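Local coordinates for protein 2-pyrone-4,6-dicarboxylic acid hydrolase, putative (Pseudomonas putida, PDB 2FFI) that probably hydrolyses the lactone 2-pyrone-4,6-dicarboxylate, as a TIM-barrel member of the amidohydrolase family, at residues His18-Ser23 with Val58-Ser63; Tyr38-Gly43 with Ser235-Thr240; Thr67-Leu72 with Gly85-Glu90; Leu104-Val109 with Gln136-Glu141. One frame throughout, in Å; residues are numbered along the deposited sequence.

Contact 1 of 4, residues His18-Ser23 with Val58-Ser63; sequences HAHVFS and VLVQPS. With PO4 (phosphate ion), chain C.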
loop_
_atom_site.group_PDB
_atom_site.type_symbol
_atom_site.label_atom_id
_atom_site.label_comp_id
_atom_site.label_asym_id
_atom_site.label_seq_id
_atom_site.Cartn_x
_atom_site.Cartn_y
_atom_site.Cartn_z
ATOM N N HIS A 18 1.205 -0.919 4.312
ATOM C CA HIS A 18 0.005 -0.100 4.088
ATOM C C HIS A 18 -0.845 0.193 5.338
ATOM O O HIS A 18 -1.523 -0.675 5.872
ATOM C CB HIS A 18 -0.885 -0.739 3.017
ATOM C CG HIS A 18 -1.655 0.256 2.213
ATOM N ND1 HIS A 18 -2.719 0.966 2.726
ATOM C CD2 HIS A 18 -1.507 0.672 0.935
ATOM C CE1 HIS A 18 -3.196 1.773 1.796
ATOM N NE2 HIS A 18 -2.478 1.614 0.699
ATOM N N ALA A 19 -0.812 1.443 5.775
ATOM C CA ALA A 19 -1.565 1.894 6.939
ATOM C C ALA A 19 -1.450 3.426 7.021
ATOM O O ALA A 19 -0.494 4.003 6.509
ATOM C CB ALA A 19 -1.006 1.241 8.199
ATOM N N HIS A 20 -2.407 4.075 7.674
ATOM C CA HIS A 20 -2.403 5.527 7.789
ATOM C C HIS A 20 -2.466 6.011 9.236
ATOM O O HIS A 20 -3.015 5.326 10.092
ATOM C CB HIS A 20 -3.611 6.105 7.037
ATOM C CG HIS A 20 -3.727 5.640 5.626
ATOM N ND1 HIS A 20 -2.794 5.966 4.664
ATOM C CD2 HIS A 20 -4.621 4.822 5.023
ATOM C CE1 HIS A 20 -3.104 5.359 3.535
ATOM N NE2 HIS A 20 -4.208 4.657 3.725
ATOM N N VAL A 21 -1.901 7.186 9.499
ATOM C CA VAL A 21 -1.963 7.789 10.823
ATOM C C VAL A 21 -2.173 9.286 10.613
ATOM O O VAL A 21 -1.691 9.852 9.636
ATOM C CB VAL A 21 -0.665 7.528 11.700
ATOM C CG1 VAL A 21 -0.481 6.043 11.928
ATOM C CG2 VAL A 21 0.587 8.152 11.058
ATOM N N PHE A 22 -2.928 9.913 11.511
ATOM C CA PHE A 22 -3.199 11.352 11.433
ATOM C C PHE A 22 -3.926 11.766 12.695
ATOM O O PHE A 22 -4.742 11.019 13.192
ATOM C CB PHE A 22 -4.017 11.689 10.165
ATOM C CG PHE A 22 -5.169 10.755 9.906
ATOM C CD1 PHE A 22 -6.399 10.949 10.525
ATOM C CD2 PHE A 22 -5.027 9.693 9.020
ATOM C CE1 PHE A 22 -7.470 10.107 10.262
ATOM C CE2 PHE A 22 -6.094 8.841 8.751
ATOM C CZ PHE A 22 -7.321 9.054 9.376
ATOM N N SER A 23 -3.609 12.947 13.219
ATOM C CA SER A 23 -4.223 13.431 14.451
ATOM C C SER A 23 -5.453 14.313 14.228
ATOM O O SER A 23 -5.443 15.209 13.387
ATOM C CB SER A 23 -3.188 14.196 15.274
ATOM O OG SER A 23 -3.726 14.597 16.519
ATOM N N VAL A 58 4.251 -0.107 7.738
ATOM C CA VAL A 58 4.518 0.884 6.712
ATOM C C VAL A 58 3.447 1.975 6.732
ATOM O O VAL A 58 2.269 1.712 6.472
ATOM C CB VAL A 58 4.509 0.238 5.334
ATOM C CG1 VAL A 58 4.818 1.277 4.276
ATOM C CG2 VAL A 58 5.512 -0.895 5.305
ATOM N N LEU A 59 3.848 3.201 7.043
ATOM C CA LEU A 59 2.902 4.314 7.068
ATOM C C LEU A 59 2.748 4.862 5.661
ATOM O O LEU A 59 3.698 5.318 5.059
ATOM C CB LEU A 59 3.409 5.436 7.984
ATOM C CG LEU A 59 3.633 5.121 9.469
ATOM C CD1 LEU A 59 4.135 6.346 10.205
ATOM C CD2 LEU A 59 2.319 4.619 10.078
ATOM N N VAL A 60 1.555 4.802 5.111
ATOM C CA VAL A 60 1.381 5.356 3.791
ATOM C C VAL A 60 0.726 6.710 3.975
ATOM O O VAL A 60 -0.066 6.916 4.901
ATOM C CB VAL A 60 0.514 4.447 2.904
ATOM C CG1 VAL A 60 0.163 5.156 1.624
ATOM C CG2 VAL A 60 1.272 3.157 2.593
ATOM N N GLN A 61 1.093 7.649 3.121
ATOM C CA GLN A 61 0.522 8.985 3.195
ATOM C C GLN A 61 -0.985 8.908 2.921
ATOM O O GLN A 61 -1.417 8.309 1.931
ATOM C CB GLN A 61 1.203 9.905 2.169
ATOM C CG GLN A 61 0.547 11.265 2.016
ATOM C CD GLN A 61 0.693 12.127 3.248
ATOM O OE1 GLN A 61 0.853 11.625 4.367
ATOM N NE2 GLN A 61 0.623 13.442 3.053
ATOM N N PRO A 62 -1.805 9.487 3.813
ATOM C CA PRO A 62 -3.256 9.458 3.612
ATOM C C PRO A 62 -3.643 10.509 2.554
ATOM O O PRO A 62 -3.181 11.647 2.614
ATOM C CB PRO A 62 -3.800 9.767 5.009
ATOM C CG PRO A 62 -2.747 10.635 5.604
ATOM C CD PRO A 62 -1.448 10.048 5.131
ATOM N N SER A 63 -4.482 10.136 1.591
ATOM C CA SER A 63 -4.889 11.061 0.526
ATOM C C SER A 63 -5.281 12.469 0.950
ATOM O O SER A 63 -4.793 13.446 0.376
ATOM C CB SER A 63 -6.049 10.488 -0.280
ATOM O OG SER A 63 -5.670 9.298 -0.937
HETATM P P PO4 C . -6.361 3.756 1.243
HETATM O O1 PO4 C . -5.098 4.526 1.118
HETATM O O2 PO4 C . -7.378 4.305 0.312
HETATM O O3 PO4 C . -6.109 2.335 0.905
HETATM O O4 PO4 C . -6.860 3.863 2.636
#
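H20 meets V60 through its imidazole: ND1 donates to V60 O at 2.9 Å, from above the carbonyl plane, with the oxygen tilted 16° out of the ring plane. The other nitrogen, NE2, faces a bound phosphate ion and makes weak bonds to two of its oxygens, the shorter to O1 at 2.8 Å. The ND1 bond probably does most to fix the ring's rotation, the two weak phosphate bonds adding to it. P62 slides past it in the opposite sense, CB 3.9 Å from H20 ND1. V60 also serves H18, laying CG2 over one face of that imidazole, 4.2 Å from its centroid and offset toward the rim, a CH-pi contact. H18 CE1 comes to 3.1 Å from phosphate O3. Between the two histidines the backbones join: V60 N donates to A19 O at 2.6 Å, nearly straight. Farther along, V21 CG1 meets L59 CD2 at 3.6 Å, the side chains crossing at about a right angle. In the next shell, D166 takes a weak bond from H18 NE2, while R110 and H167 bind the same phosphate. Two histidines flanking one residue just after the first strand, 15-16, form the HxH motif of the amidohydrolase barrel, a pair that binds metal in many relatives; here it borders a phosphate probably drawn from the crystallisation liquor.

Contact 2 of 4, residues Tyr38-Gly43 with Ser235-Thr240; sequences YDAPLG and SDWPHT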
loop_
_atom_site.group_PDB
_atom_site.type_symbol
_atom_site.label_atom_id
_atom_site.label_comp_id
_atom_site.label_asym_id
_atom_site.label_seq_id
_atom_site.Cartn_x
_atom_site.Cartn_y
_atom_site.Cartn_z
ATOM N N TYR A 38 -12.194 11.299 13.013
ATOM C CA TYR A 38 -11.651 10.606 14.167
ATOM C C TYR A 38 -10.140 10.783 14.170
ATOM O O TYR A 38 -9.559 11.351 13.240
ATOM C CB TYR A 38 -12.010 9.127 14.121
ATOM C CG TYR A 38 -11.616 8.469 12.835
ATOM C CD1 TYR A 38 -10.336 7.951 12.657
ATOM C CD2 TYR A 38 -12.517 8.389 11.777
ATOM C CE1 TYR A 38 -9.959 7.367 11.453
ATOM C CE2 TYR A 38 -12.155 7.812 10.569
ATOM C CZ TYR A 38 -10.876 7.304 10.412
ATOM O OH TYR A 38 -10.516 6.746 9.212
ATOM N N ASP A 39 -9.507 10.289 15.224
ATOM C CA ASP A 39 -8.071 10.423 15.378
ATOM C C ASP A 39 -7.362 9.083 15.233
ATOM O O ASP A 39 -7.772 8.088 15.830
ATOM C CB ASP A 39 -7.777 11.049 16.746
ATOM C CG ASP A 39 -6.363 11.569 16.859
ATOM O OD1 ASP A 39 -6.065 12.302 17.831
ATOM O OD2 ASP A 39 -5.546 11.238 15.976
ATOM N N ALA A 40 -6.297 9.063 14.434
ATOM C CA ALA A 40 -5.519 7.843 14.198
ATOM C C ALA A 40 -4.064 8.079 14.583
ATOM O O ALA A 40 -3.164 7.968 13.755
ATOM C CB ALA A 40 -5.618 7.433 12.726
ATOM N N PRO A 41 -3.814 8.397 15.862
ATOM C CA PRO A 41 -2.447 8.649 16.326
ATOM C C PRO A 41 -1.517 7.434 16.208
ATOM O O PRO A 41 -1.965 6.289 16.149
ATOM C CB PRO A 41 -2.659 9.094 17.770
ATOM C CG PRO A 41 -3.815 8.262 18.203
ATOM C CD PRO A 41 -4.750 8.331 17.001
ATOM N N LEU A 42 -0.219 7.698 16.180
ATOM C CA LEU A 42 0.759 6.635 16.055
ATOM C C LEU A 42 0.515 5.610 17.167
ATOM O O LEU A 42 0.461 4.406 16.924
ATOM C CB LEU A 42 2.174 7.210 16.166
ATOM C CG LEU A 42 3.256 6.791 15.175
ATOM C CD1 LEU A 42 4.584 7.153 15.784
ATOM C CD2 LEU A 42 3.207 5.309 14.880
ATOM N N GLY A 43 0.351 6.098 18.386
ATOM C CA GLY A 43 0.128 5.205 19.505
ATOM C C GLY A 43 -0.960 4.172 19.259
ATOM O O GLY A 43 -0.784 2.975 19.531
ATOM N N SER A 235 -3.040 -4.016 6.389
ATOM C CA SER A 235 -4.221 -3.930 7.226
ATOM C C SER A 235 -5.117 -2.817 6.681
ATOM O O SER A 235 -6.350 -2.904 6.729
ATOM C CB SER A 235 -3.834 -3.620 8.671
ATOM O OG SER A 235 -3.138 -2.385 8.769
ATOM N N ASP A 236 -4.487 -1.764 6.172
ATOM C CA ASP A 236 -5.204 -0.623 5.616
ATOM C C ASP A 236 -5.860 0.214 6.700
ATOM O O ASP A 236 -6.755 1.013 6.430
ATOM C CB ASP A 236 -6.271 -1.080 4.625
ATOM C CG ASP A 236 -6.765 0.050 3.768
ATOM O OD1 ASP A 236 -7.883 -0.046 3.225
ATOM O OD2 ASP A 236 -6.013 1.037 3.629
ATOM N N TRP A 237 -5.414 0.002 7.931
ATOM C CA TRP A 237 -5.927 0.708 9.098
ATOM C C TRP A 237 -5.720 2.209 8.866
ATOM O O TRP A 237 -4.770 2.607 8.194
ATOM C CB TRP A 237 -5.139 0.253 10.331
ATOM C CG TRP A 237 -5.622 0.827 11.627
ATOM C CD1 TRP A 237 -6.600 0.319 12.429
ATOM C CD2 TRP A 237 -5.142 2.005 12.277
ATOM N NE1 TRP A 237 -6.756 1.097 13.531
ATOM C CE2 TRP A 237 -5.879 2.144 13.470
ATOM C CE3 TRP A 237 -4.168 2.960 11.964
ATOM C CZ2 TRP A 237 -5.667 3.204 14.368
ATOM C CZ3 TRP A 237 -3.954 4.018 12.855
ATOM C CH2 TRP A 237 -4.709 4.130 14.044
ATOM N N PRO A 238 -6.593 3.063 9.425
ATOM C CA PRO A 238 -7.739 2.716 10.265
ATOM C C PRO A 238 -8.966 2.292 9.457
ATOM O O PRO A 238 -10.086 2.291 9.971
ATOM C CB PRO A 238 -7.965 3.992 11.039
ATOM C CG PRO A 238 -7.692 5.022 10.008
ATOM C CD PRO A 238 -6.443 4.528 9.333
ATOM N N HIS A 239 -8.733 1.913 8.203
ATOM C CA HIS A 239 -9.799 1.495 7.301
ATOM C C HIS A 239 -10.747 2.680 7.096
ATOM O O HIS A 239 -11.808 2.742 7.709
ATOM C CB HIS A 239 -10.569 0.304 7.895
ATOM C CG HIS A 239 -9.700 -0.682 8.610
ATOM N ND1 HIS A 239 -9.409 -0.576 9.954
ATOM C CD2 HIS A 239 -9.013 -1.760 8.162
ATOM C CE1 HIS A 239 -8.578 -1.543 10.300
ATOM N NE2 HIS A 239 -8.322 -2.275 9.232
ATOM N N THR A 240 -10.360 3.624 6.241
ATOM C CA THR A 240 -11.196 4.802 5.988
ATOM C C THR A 240 -12.429 4.457 5.148
ATOM O O THR A 240 -12.344 3.657 4.218
ATOM C CB THR A 240 -10.383 5.968 5.315
ATOM O OG1 THR A 240 -9.569 5.437 4.271
ATOM C CG2 THR A 240 -9.491 6.691 6.342
#
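Y38 sets the edge of its phenol ring against the pyrrolidine of P238, CE1 lying 3.6 Å from P238 CG, and the two side chains pass at a slant. CG, between the backbone N and the carbonyl carbon (chi1 54°), carries the ring toward P238. The hydroxyl end lies beside T240, whose CG2 is near the ring plane and whose side chain crosses the tyrosine at about a right angle. Y38 OH is hydrogen-bonded to E243. A phenylalanine here would keep the ring against P238, but would probably leave E243 OE1 without this hydrogen-bonding mate and open a small gap beside the T240 methyl. A second patch is made by A40, whose CB touches W237 CH2 at 3.7 Å and P238 CG at 4.2 Å. The peptide before P238 is cis, and P238 CB lies over the centre of the neighbouring indole, 3.6 Å above its plane, making one compact block. The turn beneath is held by H239 N to D236 O at 2.8 Å, and D236 is salt-bridged to R203. Backbone bonds of D236 with H18 and of H20 N with W237 O join this loop to the one after strand 15-16. D236, two residues past strand 231-234, is placed like the aspartate amidohydrolases typically carry at the end of the last barrel strand, and this loop approaches the phosphate pocket through T240.

Contact 3 of 4, residues Thr67-Leu72 with Gly85-Glu90; sequences TDNRYL and GVVMLE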
loop_
_atom_site.group_PDB
_atom_site.type_symbol
_atom_site.label_atom_id
_atom_site.label_comp_id
_atom_site.label_asym_id
_atom_site.label_seq_id
_atom_site.Cartn_x
_atom_site.Cartn_y
_atom_site.Cartn_z
ATOM N N THR A 67 0.441 16.427 -0.377
ATOM C CA THR A 67 1.897 16.414 -0.288
ATOM C C THR A 67 2.477 16.702 1.093
ATOM O O THR A 67 3.672 16.523 1.313
ATOM C CB THR A 67 2.502 17.383 -1.289
ATOM O OG1 THR A 67 2.023 17.047 -2.593
ATOM C CG2 THR A 67 4.005 17.258 -1.298
ATOM N N ASP A 68 1.646 17.144 2.030
ATOM C CA ASP A 68 2.144 17.414 3.370
ATOM C C ASP A 68 2.406 16.082 4.074
ATOM O O ASP A 68 1.480 15.448 4.586
ATOM C CB ASP A 68 1.124 18.235 4.160
ATOM C CG ASP A 68 1.683 18.727 5.481
ATOM O OD1 ASP A 68 2.926 18.673 5.634
ATOM O OD2 ASP A 68 0.897 19.178 6.347
ATOM N N ASN A 69 3.665 15.655 4.083
ATOM C CA ASN A 69 4.049 14.399 4.724
ATOM C C ASN A 69 4.675 14.627 6.100
ATOM O O ASN A 69 5.427 13.785 6.581
ATOM C CB ASN A 69 5.070 13.652 3.870
ATOM C CG ASN A 69 4.613 13.432 2.444
ATOM O OD1 ASN A 69 3.697 12.652 2.176
ATOM N ND2 ASN A 69 5.273 14.114 1.511
ATOM N N ARG A 70 4.375 15.765 6.719
ATOM C CA ARG A 70 4.928 16.113 8.030
ATOM C C ARG A 70 4.567 15.152 9.176
ATOM O O ARG A 70 5.422 14.830 10.012
ATOM C CB ARG A 70 4.498 17.528 8.432
ATOM C CG ARG A 70 5.151 18.662 7.654
ATOM C CD ARG A 70 4.631 20.025 8.144
ATOM N NE ARG A 70 3.196 20.168 7.895
ATOM C CZ ARG A 70 2.439 21.149 8.383
ATOM N NH1 ARG A 70 2.979 22.085 9.155
ATOM N NH2 ARG A 70 1.138 21.191 8.102
ATOM N N TYR A 71 3.311 14.707 9.233
ATOM C CA TYR A 71 2.911 13.810 10.299
ATOM C C TYR A 71 3.568 12.451 10.090
ATOM O O TYR A 71 4.113 11.865 11.022
ATOM C CB TYR A 71 1.387 13.671 10.343
ATOM C CG TYR A 71 0.877 13.113 11.654
ATOM C CD1 TYR A 71 0.897 13.880 12.816
ATOM C CD2 TYR A 71 0.408 11.810 11.740
ATOM C CE1 TYR A 71 0.469 13.355 14.025
ATOM C CE2 TYR A 71 -0.022 11.269 12.947
ATOM C CZ TYR A 71 0.009 12.039 14.079
ATOM O OH TYR A 71 -0.401 11.500 15.274
ATOM N N LEU A 72 3.525 11.951 8.861
ATOM C CA LEU A 72 4.137 10.667 8.559
ATOM C C LEU A 72 5.628 10.735 8.907
ATOM O O LEU A 72 6.153 9.855 9.606
ATOM C CB LEU A 72 3.950 10.340 7.084
ATOM C CG LEU A 72 4.579 9.057 6.533
ATOM C CD1 LEU A 72 3.891 8.648 5.238
ATOM C CD2 LEU A 72 6.062 9.293 6.292
ATOM N N GLY A 85 6.923 3.394 5.823
ATOM C CA GLY A 85 6.038 4.359 5.197
ATOM C C GLY A 85 6.423 4.969 3.850
ATOM O O GLY A 85 7.600 5.196 3.554
ATOM N N VAL A 86 5.392 5.242 3.045
ATOM C CA VAL A 86 5.517 5.827 1.717
ATOM C C VAL A 86 4.855 7.204 1.724
ATOM O O VAL A 86 3.922 7.438 2.496
ATOM C CB VAL A 86 4.831 4.939 0.658
ATOM C CG1 VAL A 86 5.116 3.474 0.939
ATOM C CG2 VAL A 86 3.357 5.198 0.627
ATOM N N VAL A 87 5.340 8.114 0.881
ATOM C CA VAL A 87 4.785 9.466 0.823
ATOM C C VAL A 87 4.186 9.854 -0.541
ATOM O O VAL A 87 4.149 9.048 -1.480
ATOM C CB VAL A 87 5.865 10.528 1.197
ATOM C CG1 VAL A 87 6.363 10.304 2.613
ATOM C CG2 VAL A 87 7.024 10.476 0.214
HETATM N N MSE A 88 3.683 11.085 -0.620
HETATM C CA MSE A 88 3.135 11.628 -1.859
HETATM C C MSE A 88 3.923 12.904 -2.148
HETATM O O MSE A 88 4.002 13.805 -1.319
HETATM C CB MSE A 88 1.631 11.907 -1.732
HETATM C CG MSE A 88 0.775 10.636 -1.806
HETATM SE SE MSE A 88 -1.170 10.912 -1.891
HETATM C CE MSE A 88 -1.300 11.367 -3.799
ATOM N N LEU A 89 4.532 12.964 -3.323
ATOM C CA LEU A 89 5.358 14.106 -3.689
ATOM C C LEU A 89 4.747 15.009 -4.749
ATOM O O LEU A 89 4.009 14.561 -5.626
ATOM C CB LEU A 89 6.710 13.609 -4.181
ATOM C CG LEU A 89 7.460 12.702 -3.211
ATOM C CD1 LEU A 89 8.622 12.051 -3.950
ATOM C CD2 LEU A 89 7.945 13.497 -2.015
ATOM N N GLU A 90 5.080 16.292 -4.671
ATOM C CA GLU A 90 4.569 17.258 -5.631
ATOM C C GLU A 90 5.231 16.970 -6.980
ATOM O O GLU A 90 6.265 16.307 -7.040
ATOM C CB GLU A 90 4.886 18.683 -5.167
ATOM C CG GLU A 90 3.829 19.740 -5.527
ATOM C CD GLU A 90 2.804 19.956 -4.424
ATOM O OE1 GLU A 90 1.690 19.382 -4.491
ATOM O OE2 GLU A 90 3.120 20.704 -3.474
#
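The start of helix 70-78 meets segment 85-90 through N69, the N-cap residue, whose side chain makes no capping bond and instead spans both polar groups of M88, a selenomethionine. M88 N donates to N69 OD1 at 3.2 Å with an N-H...O angle of 172°, and N69 ND2 returns a bond to M88 O at 3.1 Å. The acceptor of this second bond lies in the plane of the carboxamide, whereas the donor stands above the carbonyl plane of M88. Two opposed bonds hold the amide against rotation. CG anti to the carbonyl carbon (chi1 -54°) brings the amide to M88. An alanine here would probably leave M88 N and O without these side-chain mates and let the helix start shift against segment 85-90. V87 backs the amide, its CB 3.4 Å from N69 CG. Segment 85-90 runs where a TIM barrel would carry its next strand: V86 is backbone-bonded to Q61, and V87 to G108 and R110. One turn along the helix from N69, L72 CD2 packs on V87 CG1 at 3.8 Å, the two side chains at about a right angle. At the other end T67 OG1 donates a weak bond to E90 OE1 at 3.0 Å, the bend at chi2 turning the E90 carboxylate back toward T67. T67 CG2 lies 3.5 Å from M88 O.

Contact 4 of 4, residues Leu104-Val109 with Gln136-Glu141; sequences LGVRGV and QGWHVE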
loop_
_atom_site.group_PDB
_atom_site.type_symbol
_atom_site.label_atom_id
_atom_site.label_comp_id
_atom_site.label_asym_id
_atom_site.label_seq_id
_atom_site.Cartn_x
_atom_site.Cartn_y
_atom_site.Cartn_z
ATOM N N LEU A 104 14.959 9.072 6.455
ATOM C CA LEU A 104 13.979 9.028 7.541
ATOM C C LEU A 104 13.239 7.712 7.575
ATOM O O LEU A 104 12.652 7.355 8.593
ATOM C CB LEU A 104 12.953 10.152 7.406
ATOM C CG LEU A 104 13.428 11.582 7.624
ATOM C CD1 LEU A 104 12.285 12.563 7.343
ATOM C CD2 LEU A 104 13.934 11.732 9.064
ATOM N N GLY A 105 13.259 6.998 6.459
ATOM C CA GLY A 105 12.575 5.727 6.417
ATOM C C GLY A 105 11.558 5.537 5.307
ATOM O O GLY A 105 10.979 4.450 5.193
ATOM N N VAL A 106 11.321 6.555 4.478
ATOM C CA VAL A 106 10.360 6.361 3.394
ATOM C C VAL A 106 11.030 5.666 2.216
ATOM O O VAL A 106 12.126 6.052 1.776
ATOM C CB VAL A 106 9.678 7.684 2.975
ATOM C CG1 VAL A 106 10.509 8.831 3.390
ATOM C CG2 VAL A 106 9.410 7.695 1.471
ATOM N N ARG A 107 10.374 4.613 1.739
ATOM C CA ARG A 107 10.919 3.815 0.657
ATOM C C ARG A 107 10.103 3.770 -0.641
ATOM O O ARG A 107 10.354 2.940 -1.520
ATOM C CB ARG A 107 11.141 2.388 1.151
ATOM C CG ARG A 107 12.597 1.982 1.336
ATOM C CD ARG A 107 13.300 2.810 2.384
ATOM N NE ARG A 107 14.217 1.972 3.131
ATOM C CZ ARG A 107 14.917 2.394 4.171
ATOM N NH1 ARG A 107 15.722 1.550 4.810
ATOM N NH2 ARG A 107 14.813 3.658 4.565
ATOM N N GLY A 108 9.121 4.653 -0.768
ATOM C CA GLY A 108 8.313 4.645 -1.972
ATOM C C GLY A 108 7.472 5.886 -2.091
ATOM O O GLY A 108 7.451 6.705 -1.170
ATOM N N VAL A 109 6.816 6.045 -3.238
ATOM C CA VAL A 109 5.932 7.186 -3.473
ATOM C C VAL A 109 4.628 6.621 -3.985
ATOM O O VAL A 109 4.625 5.656 -4.756
ATOM C CB VAL A 109 6.467 8.188 -4.547
ATOM C CG1 VAL A 109 7.758 8.854 -4.077
ATOM C CG2 VAL A 109 6.704 7.474 -5.856
ATOM N N GLN A 136 16.624 7.100 -6.584
ATOM C CA GLN A 136 16.615 6.837 -5.141
ATOM C C GLN A 136 16.286 5.371 -4.881
ATOM O O GLN A 136 16.483 4.873 -3.778
ATOM C CB GLN A 136 15.589 7.719 -4.423
ATOM C CG GLN A 136 15.943 7.984 -2.965
ATOM C CD GLN A 136 17.208 8.805 -2.830
ATOM O OE1 GLN A 136 17.810 8.856 -1.763
ATOM N NE2 GLN A 136 17.612 9.464 -3.916
ATOM N N GLY A 137 15.783 4.690 -5.901
ATOM C CA GLY A 137 15.461 3.284 -5.755
ATOM C C GLY A 137 14.075 3.043 -5.208
ATOM O O GLY A 137 13.673 1.900 -5.052
ATOM N N TRP A 138 13.356 4.126 -4.921
ATOM C CA TRP A 138 11.995 4.076 -4.383
ATOM C C TRP A 138 11.008 3.429 -5.340
ATOM O O TRP A 138 11.131 3.556 -6.551
ATOM C CB TRP A 138 11.499 5.493 -4.057
ATOM C CG TRP A 138 12.067 6.067 -2.815
ATOM C CD1 TRP A 138 12.954 5.470 -1.973
ATOM C CD2 TRP A 138 11.754 7.341 -2.233
ATOM N NE1 TRP A 138 13.214 6.293 -0.885
ATOM C CE2 TRP A 138 12.490 7.444 -1.023
ATOM C CE3 TRP A 138 10.930 8.405 -2.616
ATOM C CZ2 TRP A 138 12.420 8.560 -0.197
ATOM C CZ3 TRP A 138 10.863 9.524 -1.790
ATOM C CH2 TRP A 138 11.606 9.590 -0.591
ATOM N N HIS A 139 10.018 2.735 -4.799
ATOM C CA HIS A 139 9.030 2.114 -5.663
ATOM C C HIS A 139 7.848 3.057 -5.814
ATOM O O HIS A 139 7.744 4.049 -5.087
ATOM C CB HIS A 139 8.562 0.772 -5.097
ATOM C CG HIS A 139 7.952 0.861 -3.731
ATOM N ND1 HIS A 139 8.701 1.006 -2.585
ATOM C CD2 HIS A 139 6.661 0.811 -3.331
ATOM C CE1 HIS A 139 7.895 1.037 -1.536
ATOM N NE2 HIS A 139 6.652 0.920 -1.962
ATOM N N VAL A 140 6.973 2.752 -6.768
ATOM C CA VAL A 140 5.788 3.568 -7.023
ATOM C C VAL A 140 4.523 2.772 -6.729
ATOM O O VAL A 140 4.280 1.718 -7.328
ATOM C CB VAL A 140 5.746 4.074 -8.491
ATOM C CG1 VAL A 140 6.131 2.961 -9.439
ATOM C CG2 VAL A 140 4.342 4.586 -8.833
ATOM N N GLU A 141 3.725 3.288 -5.795
ATOM C CA GLU A 141 2.479 2.637 -5.390
ATOM C C GLU A 141 1.289 3.105 -6.205
ATOM O O GLU A 141 1.076 4.303 -6.376
ATOM C CB GLU A 141 2.197 2.901 -3.914
ATOM C CG GLU A 141 1.658 1.699 -3.176
ATOM C CD GLU A 141 1.125 2.066 -1.814
ATOM O OE1 GLU A 141 1.704 2.972 -1.178
ATOM O OE2 GLU A 141 0.139 1.447 -1.363
#
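E141 N donates to V109 O at 2.7 Å, nearly straight at 172° and in the plane of that carbonyl. One step back, V109 N donates to H139 O at 2.9 Å, so the two chains run as parallel neighbours with V109 level with V140. A weaker bond, H139 N to R107 O, begins the pairing. G108 has no side chain to stand in the way of the H139 imidazole, and its CA lies over one face, 3.9 Å from the centroid, in a CH-pi contact. CG of H139, between the backbone N and the carbonyl carbon (chi1 59°), is placed so that the ring can lie against G108. Strands 108-110 and 139-142 belong to one beta-alpha-beta unit of the barrel, with helix 127-136 between them; I133 of that helix touches V109, W138 and V140. Each strand is preceded by a glycine that ends a helix in a Schellman motif, G105 after helix 95-102 and G137 after helix 127-136. W138 covers the residues leading into strand 108-110. V106 CG2 sits over its six-membered ring, 3.8 Å from the centroid, and R107 CA over the five-membered ring, both as CH-pi contacts. Q136 CG lies against the opposite face. V109 comes in from another direction, CG1 3.5 Å from W138 CE3, the two side chains at about a right angle. E141 is extended beyond CG, and its OE2 forms a salt bridge with K197, a pairing that probably eases the nearness of D166.

Overall arrangement
Contacts 1, 3 and 4 follow one another along the chain and around the barrel wall, while contact 2 brings the loop after strand 231-234 against segment 38-43, beside contact 1. Contacts 1 and 2 lie closest, centres 7 Å apart, linked by F22 O and A40 N at 2.8 Å, a probable hydrogen bond. Contact 1 meets contact 3, 9 Å away between centres, through L59 O and V86 N. Contact 3 continues into contact 4, 11 Å on, by V87 N and G108 O. Contacts 2 and 4 stand 21 Å apart between centres and do not touch. The phosphate lies at contact 1, and the T240 side chain of contact 2 reaches within about 4 Å of it.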